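Local coordinates for protein transaminase (Bacillus megaterium, PDB 5G0A) that probably transfers amino groups between amines and carbonyl acceptors with S selectivity, using pyridoxal-5'-phosphate as cofactor, at residues D92-A97 / V336-V341; V115-T120 / A307-V312; N268-T273 / D292-G297. All blocks are in the same frame, centred on the assembly; numbering follows the deposited sequence.

The three contacts step inward toward the centre of the chain. Contact 1 pairs helices 92-105 and 335-350; contact 2, its centre about 12 Å away, pairs strands 112-118 and 308-313 of the seven-stranded mixed sheet; contact 3, its centre about 9 Å from that of contact 2, pairs strands 265-269 and 293-296. Phe117 of contact 2 packs against Ala97 and Met338 of contact 1, and strand 308-313 lies beside strand 293-296, so the layers are continuous. Along the chain, each contact joins parts lying within the interval spanned by the previous one. Contacts 2 and 3 both reach pyridoxal-5'-phosphate, whereas contacts 1 and 2 both border the second subunit.

Contact 1 (D92-A97 / V336-V341); sequences DYKAKA and VAMAAV
Tyr93 carries CG anti to its carbonyl carbon (chi1 -67°), which brings its ring against Ala339, while Met338 bends at chi2 (-65°), which sets SD back from Lys94. CB of Ala339 lies over the middle of the phenol ring, with its CA over the same face: CB stands 3.6 Å from the Tyr93 ring centroid, almost on the ring normal, a CH-pi contact in which the methyl is about equally far from all six ring carbons. A bulky residue is matched here by a minimal one, and the opposite ring face has Asp92 OD2 above its centre, 3.9 Å from the plane. Asp92 itself is salt-bridged to Arg81.

This is helix-on-helix packing in the large domain of a class-III aminotransferase: helices 92-105 and 335-350 run in roughly the same direction, 40° apart, with the segment axes approaching to 8.0 Å. Such closeness suits the alanines on both sides. Beside the ring, Met338 CB meets Tyr93 CB at 3.8 Å, and its CG lies 3.9 Å from Lys94 CB, the two chains crossing obliquely. The lysine contributes only its hydrocarbon base here; NZ leads off to a salt bridge with Asp87. A turn further on, Ala97 CB touches Val341 CG1 at 4.0 Å, the short methyl meeting one branch of the valine. Beneath these residues Phe117 of strand 112-118 packs on Lys94, Ala97 and Met338, making the pair part of the layer that covers the sheet. The far side of helix 92-105 faces the second subunit, whose Trp16 packs on Ala95 and Lys96.

Contact 2 (V115-T120 / A307-V312); sequences VRFVST and AGAVLV. With PLP (pyridoxal-5'-phosphate), chain K.
Val115 and Leu311 lie side by side on one face of an antiparallel strand pair and cross at a slant, Val115 CG2 touching Leu311 CD1 at 3.7 Å. The other branch, CG1, turns toward Ala309 and also stands over the centre of the Phe117 ring, 3.6 Å above its plane. Phe117 in turn brings CD1 to 3.7 Å from Ala309 CB, meeting that methyl obliquely, with Gly308 O near the ring edge. The small methyl of Ala309, on the partner strand, thus touches both the valine and the phenylalanine, which are in contact with each other on the face that receives helix 92-105. On the other face Arg116 offers only its CB to Val310 CG1, at 3.8 Å; its extended chain carries the guanidinium away to a salt bridge with Asp87.

Four backbone bonds join the strands. Arg116 and Val310 exchange one pair, N to O in each direction, and Val118 and Gly308 exchange the other, with Val118 N 2.8 Å from Gly308 O. Glycine suits the place because a CB at Gly308 would run into Thr120 O. Just beyond, Thr120 has OG1 between its backbone N and carbonyl carbon (chi1 69°), where it caps Glu123 N; it also bonds to Glu123 of the second subunit, and its CB lies 3.9 Å from phosphate oxygen O1P of PLP. A strand leading into a helix N-terminus at the phosphate, paired with the sheet's one antiparallel strand, is characteristic of fold type I aminotransferases.

Contact 3 (N268-T273 / D292-G297); sequences NDEVLT and DIITMG. Unlike the reference sequence in segment 268-273: Asn268 (reference Thr). With PLP (pyridoxal-5'-phosphate), chain K.
The pyridine ring of PLP has Val271 over one face, CG1 lying 3.6 Å from PLP C4, while at the N1 edge Asp269 OD2 lies close to the ring plane, 2.8 Å from PLP N1. At the O3 side, Leu272 CB comes within 3.3 Å of PLP O3. Beta-branching makes valine a broad, rigid cover. OD2 is also hydrogen-bonded to His149. OD1 of the same carboxylate accepts Val271 N nearly along its C-O axis (3.1 Å), closing an Asx turn, and takes a weak bond from Thr295 OG1; together these partners help to hold the carboxylate. This is the aspartate expected at the pyridine nitrogen in fold type I aminotransferases. The Glu270 carboxylate faces away from the cofactor: Thr273 OG1 meets its OE1 from above the plane, and Gly283 N and Tyr284 N bind its oxygens.

The strands run parallel. Asn268 N bonds to Ile293 O at 2.9 Å, Thr295 N returns a weak bond to Asn268 O, and Glu270 N reaches Thr295 O at 2.8 Å. Glu270 CG rests on Ile294 CG2 at 4.0 Å. Further along, Val271 CG2 packs on Met296 C, and a water links Glu270 O to Gly297 N. Strand 293-296 lies between strand 265-269 and the antiparallel strand 308-313, while Val125 and Ala128 of helix 121-136 cover Thr295, and Lys298 of the cofactor pocket follows Gly297.

Contact 1 (D92-A97 / V336-V341)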
loop_
_atom_site.group_PDB
_atom_site.type_symbol
_atom_site.label_atom_id
_atom_site.label_comp_id
_atom_site.label_asym_id
_atom_site.label_seq_id
_atom_site.Cartn_x
_atom_site.Cartn_y
_atom_site.Cartn_z
ATOM N N ASP B 92 5.057 23.756 34.231
ATOM C CA ASP B 92 3.793 23.891 34.934
ATOM C C ASP B 92 2.628 23.962 33.947
ATOM O O ASP B 92 1.592 23.350 34.164
ATOM C CB ASP B 92 3.802 25.129 35.842
ATOM C CG ASP B 92 4.136 26.418 35.095
ATOM O OD1 ASP B 92 5.026 26.411 34.221
ATOM O OD2 ASP B 92 3.502 27.449 35.400
ATOM N N TYR B 93 2.815 24.682 32.845
ATOM C CA TYR B 93 1.713 24.911 31.913
ATOM C C TYR B 93 1.252 23.610 31.245
ATOM O O TYR B 93 0.040 23.361 31.102
ATOM C CB TYR B 93 2.116 25.904 30.830
ATOM C CG TYR B 93 2.368 27.314 31.315
ATOM C CD1 TYR B 93 1.404 28.011 32.050
ATOM C CD2 TYR B 93 3.557 27.955 31.005
ATOM C CE1 TYR B 93 1.640 29.318 32.487
ATOM C CE2 TYR B 93 3.808 29.260 31.432
ATOM C CZ TYR B 93 2.843 29.936 32.166
ATOM O OH TYR B 93 3.096 31.254 32.566
ATOM N N LYS B 94 2.206 22.786 30.838
ATOM C CA LYS B 94 1.838 21.528 30.146
ATOM C C LYS B 94 1.124 20.559 31.114
ATOM O O LYS B 94 0.083 19.973 30.779
ATOM C CB LYS B 94 3.075 20.886 29.512
ATOM C CG LYS B 94 2.761 19.665 28.633
ATOM C CD LYS B 94 4.014 19.058 28.026
ATOM C CE LYS B 94 4.949 18.437 29.084
ATOM N NZ LYS B 94 6.171 17.878 28.433
ATOM N N ALA B 95 1.665 20.421 32.323
ATOM C CA ALA B 95 1.085 19.471 33.294
ATOM C C ALA B 95 -0.298 19.957 33.737
ATOM O O ALA B 95 -1.232 19.162 33.887
ATOM C CB ALA B 95 2.022 19.298 34.489
ATOM N N LYS B 96 -0.428 21.269 33.912
ATOM C CA LYS B 96 -1.685 21.866 34.333
ATOM C C LYS B 96 -2.747 21.674 33.257
ATOM O O LYS B 96 -3.886 21.352 33.568
ATOM C CB LYS B 96 -1.515 23.355 34.626
ATOM C CG LYS B 96 -2.781 24.024 35.128
ATOM C CD LYS B 96 -2.412 25.397 35.663
ATOM C CE LYS B 96 -3.518 26.386 35.388
ATOM N NZ LYS B 96 -3.170 27.788 35.780
ATOM N N ALA B 97 -2.379 21.868 31.984
ATOM C CA ALA B 97 -3.369 21.744 30.920
ATOM C C ALA B 97 -3.984 20.328 30.919
ATOM O O ALA B 97 -5.190 20.170 30.729
ATOM C CB ALA B 97 -2.761 22.062 29.548
ATOM N N VAL B 336 4.492 27.920 25.783
ATOM C CA VAL B 336 3.660 29.132 25.612
ATOM C C VAL B 336 2.294 28.761 25.024
ATOM O O VAL B 336 1.260 29.298 25.442
ATOM C CB VAL B 336 4.366 30.188 24.744
ATOM C CG1 VAL B 336 3.497 31.433 24.569
ATOM C CG2 VAL B 336 5.707 30.567 25.370
ATOM N N ALA B 337 2.285 27.810 24.078
ATOM C CA ALA B 337 0.998 27.270 23.597
ATOM C C ALA B 337 0.221 26.626 24.748
ATOM O O ALA B 337 -1.013 26.772 24.823
ATOM C CB ALA B 337 1.220 26.258 22.467
ATOM N N MET B 338 0.929 25.949 25.656
ATOM C CA MET B 338 0.279 25.331 26.810
ATOM C C MET B 338 -0.261 26.386 27.780
ATOM O O MET B 338 -1.336 26.212 28.352
ATOM C CB MET B 338 1.196 24.343 27.546
ATOM C CG MET B 338 1.613 23.139 26.698
ATOM S SD MET B 338 0.222 22.075 26.248
ATOM C CE MET B 338 -0.249 22.766 24.666
ATOM N N ALA B 339 0.461 27.490 27.923
ATOM C CA ALA B 339 -0.070 28.632 28.705
ATOM C C ALA B 339 -1.404 29.135 28.145
ATOM O O ALA B 339 -2.327 29.442 28.912
ATOM C CB ALA B 339 0.972 29.748 28.784
ATOM N N ALA B 340 -1.497 29.245 26.811
ATOM C CA ALA B 340 -2.724 29.594 26.113
ATOM C C ALA B 340 -3.854 28.597 26.378
ATOM O O ALA B 340 -4.987 29.003 26.687
ATOM C CB ALA B 340 -2.465 29.740 24.611
ATOM N N VAL B 341 -3.559 27.295 26.253
ATOM C CA VAL B 341 -4.568 26.275 26.552
ATOM C C VAL B 341 -5.099 26.425 27.983
ATOM O O VAL B 341 -6.316 26.427 28.209
ATOM C CB VAL B 341 -4.017 24.843 26.324
ATOM C CG1 VAL B 341 -5.028 23.796 26.787
ATOM C CG2 VAL B 341 -3.737 24.652 24.843
#

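Contact 2 (V115-T120 / A307-V312)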
loop_
_atom_site.group_PDB
_atom_site.type_symbol
_atom_site.label_atom_id
_atom_site.label_comp_id
_atom_site.label_asym_id
_atom_site.label_seq_id
_atom_site.Cartn_x
_atom_site.Cartn_y
_atom_site.Cartn_z
ATOM N N VAL B 115 -2.923 12.398 28.423
ATOM C CA VAL B 115 -2.925 13.292 27.266
ATOM C C VAL B 115 -1.517 13.352 26.635
ATOM O O VAL B 115 -0.468 13.313 27.345
ATOM C CB VAL B 115 -3.343 14.742 27.681
ATOM C CG1 VAL B 115 -3.264 15.711 26.506
ATOM C CG2 VAL B 115 -4.738 14.789 28.293
ATOM N N ARG B 116 -1.488 13.474 25.309
ATOM C CA ARG B 116 -0.272 13.914 24.597
ATOM C C ARG B 116 -0.637 15.170 23.850
ATOM O O ARG B 116 -1.559 15.151 23.029
ATOM C CB ARG B 116 0.251 12.873 23.595
ATOM C CG ARG B 116 1.352 13.437 22.666
ATOM C CD ARG B 116 2.350 12.358 22.238
ATOM N NE ARG B 116 3.340 12.862 21.255
ATOM C CZ ARG B 116 4.459 13.503 21.572
ATOM N NH1 ARG B 116 4.737 13.784 22.848
ATOM N NH2 ARG B 116 5.274 13.894 20.603
ATOM N N PHE B 117 0.070 16.266 24.134
ATOM C CA PHE B 117 -0.173 17.500 23.391
ATOM C C PHE B 117 0.686 17.548 22.137
ATOM O O PHE B 117 1.866 17.170 22.161
ATOM C CB PHE B 117 0.138 18.716 24.272
ATOM C CG PHE B 117 -0.844 18.898 25.394
ATOM C CD1 PHE B 117 -2.104 19.404 25.126
ATOM C CD2 PHE B 117 -0.499 18.569 26.715
ATOM C CE1 PHE B 117 -3.039 19.593 26.147
ATOM C CE2 PHE B 117 -1.418 18.740 27.745
ATOM C CZ PHE B 117 -2.687 19.259 27.457
ATOM N N VAL B 118 0.074 18.052 21.075
ATOM C CA VAL B 118 0.746 18.333 19.810
ATOM C C VAL B 118 0.339 19.725 19.339
ATOM O O VAL B 118 -0.209 20.506 20.120
ATOM C CB VAL B 118 0.439 17.226 18.757
ATOM C CG1 VAL B 118 1.165 15.925 19.126
ATOM C CG2 VAL B 118 -1.071 16.973 18.637
ATOM N N SER B 119 0.604 20.075 18.072
ATOM C CA SER B 119 0.360 21.482 17.678
ATOM C C SER B 119 -0.884 21.727 16.856
ATOM O O SER B 119 -1.300 22.876 16.721
ATOM C CB SER B 119 1.571 22.075 16.905
ATOM O OG SER B 119 2.705 22.126 17.745
ATOM N N THR B 120 -1.464 20.666 16.280
ATOM C CA THR B 120 -2.607 20.810 15.394
ATOM C C THR B 120 -3.598 19.644 15.541
ATOM O O THR B 120 -3.255 18.607 16.106
ATOM C CB THR B 120 -2.195 20.905 13.899
ATOM O OG1 THR B 120 -1.685 19.639 13.436
ATOM C CG2 THR B 120 -1.099 21.993 13.649
ATOM N N ALA B 307 -2.378 24.502 19.072
ATOM C CA ALA B 307 -2.322 23.369 19.964
ATOM C C ALA B 307 -3.309 22.297 19.502
ATOM O O ALA B 307 -4.381 22.608 18.964
ATOM C CB ALA B 307 -2.695 23.788 21.383
ATOM N N GLY B 308 -2.919 21.036 19.731
ATOM C CA GLY B 308 -3.812 19.902 19.536
ATOM C C GLY B 308 -3.514 18.923 20.656
ATOM O O GLY B 308 -2.549 19.101 21.415
ATOM N N ALA B 309 -4.346 17.893 20.801
ATOM C CA ALA B 309 -4.070 16.915 21.838
ATOM C C ALA B 309 -4.797 15.631 21.553
ATOM O O ALA B 309 -5.872 15.640 20.942
ATOM C CB ALA B 309 -4.531 17.424 23.206
ATOM N N VAL B 310 -4.254 14.559 22.117
ATOM C CA VAL B 310 -4.990 13.298 22.151
ATOM C C VAL B 310 -5.133 12.866 23.603
ATOM O O VAL B 310 -4.202 13.014 24.396
ATOM C CB VAL B 310 -4.294 12.225 21.247
ATOM C CG1 VAL B 310 -2.868 11.958 21.720
ATOM C CG2 VAL B 310 -5.108 10.930 21.259
ATOM N N LEU B 311 -6.312 12.357 23.957
ATOM C CA LEU B 311 -6.566 11.845 25.302
ATOM C C LEU B 311 -6.957 10.375 25.138
ATOM O O LEU B 311 -7.859 10.060 24.368
ATOM C CB LEU B 311 -7.711 12.608 25.959
ATOM C CG LEU B 311 -8.267 12.024 27.283
ATOM C CD1 LEU B 311 -7.193 12.030 28.368
ATOM C CD2 LEU B 311 -9.513 12.825 27.692
ATOM N N VAL B 312 -6.227 9.513 25.826
ATOM C CA VAL B 312 -6.455 8.073 25.731
ATOM C C VAL B 312 -6.952 7.551 27.076
ATOM O O VAL B 312 -6.683 8.155 28.127
ATOM C CB VAL B 312 -5.175 7.286 25.340
ATOM C CG1 VAL B 312 -4.555 7.833 24.041
ATOM C CG2 VAL B 312 -4.129 7.279 26.469
HETATM N N1 PLP K . -10.713 16.714 12.669
HETATM C C2 PLP K . -11.849 17.443 12.557
HETATM C C2A PLP K . -13.184 16.816 12.891
HETATM C C3 PLP K . -11.772 18.876 12.188
HETATM O O3 PLP K . -12.863 19.652 12.107
HETATM C C4 PLP K . -10.453 19.461 11.903
HETATM C C4A PLP K . -10.327 20.946 11.560
HETATM C C5 PLP K . -9.301 18.534 12.018
HETATM C C6 PLP K . -9.500 17.207 12.369
HETATM C C5A PLP K . -7.882 18.973 11.691
HETATM O O4P PLP K . -7.406 20.021 12.509
HETATM P P PLP K . -6.219 20.947 11.916
HETATM O O1P PLP K . -5.892 21.763 13.137
HETATM O O2P PLP K . -5.082 20.067 11.426
HETATM O O3P PLP K . -6.845 21.745 10.804
#

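Contact 3 (N268-T273 / D292-G297)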
loop_
_atom_site.group_PDB
_atom_site.type_symbol
_atom_site.label_atom_id
_atom_site.label_comp_id
_atom_site.label_asym_id
_atom_site.label_seq_id
_atom_site.Cartn_x
_atom_site.Cartn_y
_atom_site.Cartn_z
ATOM N N ASN B 268 -13.295 8.929 19.091
ATOM C CA ASN B 268 -14.119 10.037 18.618
ATOM C C ASN B 268 -13.293 11.301 18.414
ATOM O O ASN B 268 -12.544 11.703 19.294
ATOM C CB ASN B 268 -15.340 10.343 19.506
ATOM C CG ASN B 268 -16.289 11.292 18.821
ATOM O OD1 ASN B 268 -16.773 11.022 17.703
ATOM N ND2 ASN B 268 -16.530 12.444 19.449
ATOM N N ASP B 269 -13.422 11.866 17.219
ATOM C CA ASP B 269 -12.671 13.048 16.823
ATOM C C ASP B 269 -13.434 14.280 17.301
ATOM O O ASP B 269 -14.492 14.611 16.754
ATOM C CB ASP B 269 -12.517 13.058 15.289
ATOM C CG ASP B 269 -11.595 14.183 14.790
ATOM O OD1 ASP B 269 -11.273 15.105 15.573
ATOM O OD2 ASP B 269 -11.192 14.115 13.609
ATOM N N GLU B 270 -12.899 14.924 18.343
ATOM C CA GLU B 270 -13.527 16.099 18.946
ATOM C C GLU B 270 -12.834 17.386 18.551
ATOM O O GLU B 270 -12.975 18.390 19.242
ATOM C CB GLU B 270 -13.473 15.995 20.475
ATOM C CG GLU B 270 -14.406 14.953 21.115
ATOM C CD GLU B 270 -15.880 15.366 21.108
ATOM O OE1 GLU B 270 -16.197 16.577 20.987
ATOM O OE2 GLU B 270 -16.745 14.470 21.240
ATOM N N VAL B 271 -12.048 17.370 17.478
ATOM C CA VAL B 271 -11.309 18.596 17.133
ATOM C C VAL B 271 -12.271 19.734 16.858
ATOM O O VAL B 271 -12.028 20.861 17.285
ATOM C CB VAL B 271 -10.375 18.395 15.912
ATOM C CG1 VAL B 271 -9.828 19.742 15.419
ATOM C CG2 VAL B 271 -9.230 17.470 16.292
ATOM N N LEU B 272 -13.369 19.445 16.156
ATOM C CA LEU B 272 -14.363 20.481 15.918
ATOM C C LEU B 272 -15.437 20.569 17.007
ATOM O O LEU B 272 -15.768 21.679 17.458
ATOM C CB LEU B 272 -14.980 20.348 14.528
ATOM C CG LEU B 272 -15.819 21.546 14.066
ATOM C CD1 LEU B 272 -15.554 21.868 12.595
ATOM C CD2 LEU B 272 -17.292 21.280 14.341
ATOM N N THR B 273 -15.968 19.432 17.446
ATOM C CA THR B 273 -17.089 19.481 18.413
ATOM C C THR B 273 -16.666 19.718 19.858
ATOM O O THR B 273 -17.526 19.872 20.748
ATOM C CB THR B 273 -17.937 18.197 18.367
ATOM O OG1 THR B 273 -17.075 17.075 18.598
ATOM C CG2 THR B 273 -18.640 18.073 17.011
ATOM N N ASP B 292 -12.760 5.457 23.687
ATOM C CA ASP B 292 -11.458 4.964 24.125
ATOM C C ASP B 292 -10.372 6.024 23.948
ATOM O O ASP B 292 -9.383 6.054 24.680
ATOM C CB ASP B 292 -11.080 3.716 23.309
ATOM C CG ASP B 292 -12.039 2.558 23.561
ATOM O OD1 ASP B 292 -11.953 1.960 24.657
ATOM O OD2 ASP B 292 -12.868 2.267 22.689
ATOM N N ILE B 293 -10.567 6.858 22.935
ATOM C CA ILE B 293 -9.603 7.920 22.587
ATOM C C ILE B 293 -10.398 9.084 22.023
ATOM O O ILE B 293 -11.367 8.872 21.270
ATOM C CB ILE B 293 -8.609 7.456 21.461
ATOM C CG1 ILE B 293 -7.770 6.263 21.910
ATOM C CG2 ILE B 293 -7.707 8.605 21.019
ATOM C CD1 ILE B 293 -6.963 5.602 20.787
ATOM N N ILE B 294 -10.021 10.316 22.395
ATOM C CA ILE B 294 -10.476 11.498 21.637
ATOM C C ILE B 294 -9.312 12.336 21.118
ATOM O O ILE B 294 -8.218 12.322 21.687
ATOM C CB ILE B 294 -11.474 12.431 22.389
ATOM C CG1 ILE B 294 -10.791 13.182 23.556
ATOM C CG2 ILE B 294 -12.762 11.642 22.750
ATOM C CD1 ILE B 294 -11.733 14.194 24.229
ATOM N N THR B 295 -9.590 13.050 20.035
ATOM C CA THR B 295 -8.645 13.998 19.448
ATOM C C THR B 295 -9.198 15.405 19.595
ATOM O O THR B 295 -10.413 15.613 19.497
ATOM C CB THR B 295 -8.369 13.673 17.967
ATOM O OG1 THR B 295 -9.606 13.539 17.268
ATOM C CG2 THR B 295 -7.585 12.371 17.848
ATOM N N MET B 296 -8.294 16.358 19.810
ATOM C CA MET B 296 -8.664 17.757 20.126
ATOM C C MET B 296 -7.779 18.728 19.370
ATOM O O MET B 296 -6.644 18.420 19.025
ATOM C CB MET B 296 -8.518 18.027 21.632
ATOM C CG MET B 296 -9.480 17.217 22.505
ATOM S SD MET B 296 -8.983 17.202 24.231
ATOM C CE MET B 296 -7.731 15.920 24.196
ATOM N N GLY B 297 -8.323 19.913 19.151
ATOM C CA GLY B 297 -7.662 21.028 18.446
ATOM C C GLY B 297 -8.651 22.195 18.566
ATOM O O GLY B 297 -9.507 22.192 19.458
HETATM N N1 PLP K . -10.713 16.714 12.669
HETATM C C2 PLP K . -11.849 17.443 12.557
HETATM C C2A PLP K . -13.184 16.816 12.891
HETATM C C3 PLP K . -11.772 18.876 12.188
HETATM O O3 PLP K . -12.863 19.652 12.107
HETATM C C4 PLP K . -10.453 19.461 11.903
HETATM C C4A PLP K . -10.327 20.946 11.560
HETATM C C5 PLP K . -9.301 18.534 12.018
HETATM C C6 PLP K . -9.500 17.207 12.369
HETATM C C5A PLP K . -7.882 18.973 11.691
HETATM O O4P PLP K . -7.406 20.021 12.509
HETATM P P PLP K . -6.219 20.947 11.916
HETATM O O1P PLP K . -5.892 21.763 13.137
HETATM O O2P PLP K . -5.082 20.067 11.426
HETATM O O3P PLP K . -6.845 21.745 10.804
HETATM O O HOH W 1 -11.063 19.918 20.463
#